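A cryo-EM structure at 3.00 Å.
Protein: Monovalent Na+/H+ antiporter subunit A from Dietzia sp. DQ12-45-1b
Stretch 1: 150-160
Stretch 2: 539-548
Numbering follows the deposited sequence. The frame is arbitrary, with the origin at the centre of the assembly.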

# COMPACT_ATOMS: atom_id res chain seq x y z
N THR B 150 34.85 2.15 -3.20
CA THR B 150 33.42 2.00 -2.94
C THR B 150 32.78 0.98 -3.87
O THR B 150 31.82 0.31 -3.49
CB THR B 150 32.70 3.34 -3.06
OG1 THR B 150 31.29 3.12 -3.06
CG2 THR B 150 33.10 4.05 -4.34
N GLN B 151 33.29 0.86 -5.09
CA GLN B 151 32.80 -0.14 -6.03
C GLN B 151 33.40 -1.51 -5.72
O GLN B 151 32.66 -2.51 -5.71
CB GLN B 151 33.09 0.28 -7.47
CG GLN B 151 31.97 -0.07 -8.44
CD GLN B 151 30.69 0.65 -8.10
OE1 GLN B 151 30.69 1.84 -7.79
NE2 GLN B 151 29.58 -0.07 -8.16
N PRO B 152 34.72 -1.63 -5.49
CA PRO B 152 35.25 -2.93 -5.07
C PRO B 152 34.61 -3.46 -3.81
O PRO B 152 34.42 -4.68 -3.70
CB PRO B 152 36.75 -2.64 -4.87
CG PRO B 152 37.03 -1.55 -5.81
CD PRO B 152 35.81 -0.67 -5.76
N ALA B 153 34.27 -2.60 -2.86
CA ALA B 153 33.60 -3.07 -1.65
C ALA B 153 32.21 -3.61 -1.97
O ALA B 153 31.80 -4.64 -1.42
CB ALA B 153 33.51 -1.95 -0.62
N VAL B 154 31.47 -2.93 -2.85
CA VAL B 154 30.15 -3.40 -3.23
C VAL B 154 30.25 -4.76 -3.91
O VAL B 154 29.48 -5.68 -3.63
CB VAL B 154 29.44 -2.37 -4.12
CG1 VAL B 154 28.29 -3.01 -4.87
CG2 VAL B 154 28.95 -1.20 -3.29
N ARG B 155 31.21 -4.91 -4.82
CA ARG B 155 31.37 -6.18 -5.52
C ARG B 155 31.82 -7.28 -4.57
O ARG B 155 31.36 -8.43 -4.68
CB ARG B 155 32.35 -6.03 -6.68
CG ARG B 155 31.85 -5.07 -7.74
CD ARG B 155 32.73 -5.11 -8.96
NE ARG B 155 33.94 -4.31 -8.80
CZ ARG B 155 34.19 -3.20 -9.47
NH1 ARG B 155 33.33 -2.75 -10.36
NH2 ARG B 155 35.32 -2.53 -9.25
N THR B 156 32.69 -6.96 -3.62
CA THR B 156 33.11 -7.94 -2.62
C THR B 156 31.92 -8.40 -1.79
O THR B 156 31.73 -9.61 -1.59
CB THR B 156 34.19 -7.34 -1.72
OG1 THR B 156 35.45 -7.38 -2.40
CG2 THR B 156 34.30 -8.12 -0.42
N LEU B 157 31.11 -7.46 -1.30
CA LEU B 157 29.95 -7.84 -0.51
C LEU B 157 28.98 -8.68 -1.34
O LEU B 157 28.47 -9.70 -0.85
CB LEU B 157 29.25 -6.60 0.02
CG LEU B 157 28.10 -6.86 0.99
CD1 LEU B 157 28.57 -7.73 2.14
CD2 LEU B 157 27.52 -5.56 1.52
N LEU B 158 28.75 -8.30 -2.59
CA LEU B 158 27.81 -9.04 -3.43
C LEU B 158 28.30 -10.46 -3.68
O LEU B 158 27.53 -11.42 -3.57
CB LEU B 158 27.58 -8.31 -4.75
CG LEU B 158 26.56 -7.17 -4.70
CD1 LEU B 158 26.47 -6.51 -6.06
CD2 LEU B 158 25.21 -7.70 -4.26
N VAL B 159 29.58 -10.62 -4.02
CA VAL B 159 30.08 -11.94 -4.37
C VAL B 159 30.20 -12.82 -3.13
O VAL B 159 29.91 -14.02 -3.18
CB VAL B 159 31.42 -11.83 -5.11
CG1 VAL B 159 31.97 -13.20 -5.43
CG2 VAL B 159 31.23 -11.04 -6.40
N THR B 160 30.60 -12.25 -1.99
CA THR B 160 30.73 -13.06 -0.79
C THR B 160 29.41 -13.26 -0.06
O THR B 160 29.36 -14.05 0.89
CB THR B 160 31.75 -12.44 0.17
OG1 THR B 160 31.29 -11.16 0.60
CG2 THR B 160 33.10 -12.28 -0.52
N GLY B 539 39.65 -10.18 -14.66
CA GLY B 539 38.98 -8.91 -14.82
C GLY B 539 37.63 -8.89 -14.12
O GLY B 539 36.92 -9.89 -14.04
N VAL B 540 37.29 -7.71 -13.59
CA VAL B 540 36.07 -7.56 -12.81
C VAL B 540 34.85 -7.25 -13.68
O VAL B 540 33.74 -7.10 -13.15
CB VAL B 540 36.27 -6.47 -11.73
CG1 VAL B 540 36.02 -5.08 -12.32
CG2 VAL B 540 35.38 -6.74 -10.53
N ALA B 541 35.02 -7.19 -15.00
CA ALA B 541 33.92 -6.85 -15.90
C ALA B 541 32.94 -8.00 -16.12
O ALA B 541 32.09 -7.90 -17.01
CB ALA B 541 34.48 -6.39 -17.25
N THR B 542 33.04 -9.08 -15.35
CA THR B 542 32.06 -10.15 -15.41
C THR B 542 31.04 -10.09 -14.28
O THR B 542 29.91 -10.56 -14.46
CB THR B 542 32.75 -11.52 -15.38
OG1 THR B 542 31.78 -12.54 -15.13
CG2 THR B 542 33.81 -11.55 -14.30
N VAL B 543 31.42 -9.53 -13.13
CA VAL B 543 30.45 -9.30 -12.07
C VAL B 543 29.65 -8.03 -12.35
O VAL B 543 28.44 -7.99 -12.15
CB VAL B 543 31.16 -9.23 -10.71
CG1 VAL B 543 30.14 -9.03 -9.60
CG2 VAL B 543 31.97 -10.49 -10.47
N ASP B 544 30.33 -6.98 -12.83
CA ASP B 544 29.63 -5.77 -13.21
C ASP B 544 28.67 -6.02 -14.37
O ASP B 544 27.60 -5.40 -14.43
CB ASP B 544 30.63 -4.67 -13.58
CG ASP B 544 31.18 -3.96 -12.36
OD1 ASP B 544 30.46 -3.13 -11.77
OD2 ASP B 544 32.35 -4.22 -12.01
N ALA B 545 29.03 -6.93 -15.28
CA ALA B 545 28.10 -7.29 -16.35
C ALA B 545 26.85 -7.95 -15.78
O ALA B 545 25.74 -7.69 -16.25
CB ALA B 545 28.79 -8.21 -17.35
N LEU B 546 27.01 -8.80 -14.77
CA LEU B 546 25.86 -9.45 -14.16
C LEU B 546 24.99 -8.43 -13.42
O LEU B 546 23.76 -8.50 -13.49
CB LEU B 546 26.32 -10.56 -13.21
CG LEU B 546 25.23 -11.29 -12.43
CD1 LEU B 546 24.31 -12.02 -13.38
CD2 LEU B 546 25.84 -12.26 -11.43
N ARG B 547 25.61 -7.49 -12.72
CA ARG B 547 24.84 -6.45 -12.04
C ARG B 547 24.10 -5.58 -13.05
O ARG B 547 22.95 -5.19 -12.82
CB ARG B 547 25.76 -5.60 -11.17
CG ARG B 547 26.53 -6.39 -10.13
CD ARG B 547 27.66 -5.57 -9.56
NE ARG B 547 27.20 -4.24 -9.18
CZ ARG B 547 28.00 -3.20 -9.00
NH1 ARG B 547 29.31 -3.32 -9.17
NH2 ARG B 547 27.50 -2.02 -8.65
N ARG B 548 24.74 -5.26 -14.17
CA ARG B 548 24.09 -4.47 -15.21
C ARG B 548 22.92 -5.23 -15.82
O ARG B 548 21.87 -4.65 -16.10
CB ARG B 548 25.10 -4.07 -16.28
CG ARG B 548 24.48 -3.52 -17.55
CD ARG B 548 25.53 -3.32 -18.62
NE ARG B 548 26.66 -2.53 -18.14
CZ ARG B 548 27.89 -3.00 -18.00
NH1 ARG B 548 28.16 -4.26 -18.31
NH2 ARG B 548 28.86 -2.22 -17.55

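Residues 150-160 form a helix that runs on later in the chain, and residues 543-548 belong to a second helix, preceded by loop or turn that includes Gly539. The two axes cross at 79° and come no closer than 11.3 Å, so the backbones stay well apart; the nearest CA atoms, those of Arg155 and Val543, are 7.3 Å from each other. The two arginines, Arg155 and Arg547, do most to span the gap and account for about half of the 367 Å² buried.

The central polar contact is a salt bridge. Arg155 NH1 donates to Asp544 OD2 at 2.4 Å, very short for such a pair, with an N-H...acceptor angle of 118°, far from linear. At 3.00 Å resolution the exact length deserves caution, but the pairing of opposite charges is clear. The other carboxylate oxygen is engaged within its own helix, where Asp544 OD1 lies 2.8 Å from Arg547 NH1 in a second salt bridge. One aspartate therefore lies between two arginines, OD2 being its closer oxygen to Arg155 NH1 and OD1 to Arg547 NH1. This matters because Arg155 NH1 and Arg547 NH1 are 4.2 Å apart, and the shared negative charge offsets the repulsion between them. Arg155 NE finds its hydrogen-bond partner elsewhere in the structure, while Val540 CG2, 3.3 Å from that same NE, covers one face of the guanidinium.

Arg547 packs as a knob among Gln151, Val154, Arg155 and Leu158, residues spaced so that successive turns of the first helix line the hole. Its aliphatic portion contributes: Arg547 CD is 3.8 Å from Leu158 CD1. Toward the tip, Val154 CG1 lies over one face of the guanidinium, 4.0 Å from Arg547 NH2, and the methylene Arg155 CG approaches Arg547 NH1 to 3.4 Å. The end of Gln151 reaches the guanidinium edge, but its amide is probably turned over in the model, so its bonding there remains open.

Beyond the charged cluster, Val159 CG2 meets Val543 CG1 at 3.9 Å, an apolar contact with no polar group to satisfy.

In the first helix, Arg155 N to Gln151 O and Thr160 N to Thr156 O are both 2.9 Å, and the amides between them likewise bond four residues back. Two threonine hydroxyls also bond within this helix: Thr160 OG1 donates to Thr156 O at 2.7 Å, and Thr156 OG1 donates weakly to Pro152 O at 3.2 Å. In the second stretch, Arg547 N to Val543 O and Arg548 N to Asp544 O are both 2.9 Å, whereas Asp544 N to Val540 O is a weak bond of 3.4 Å.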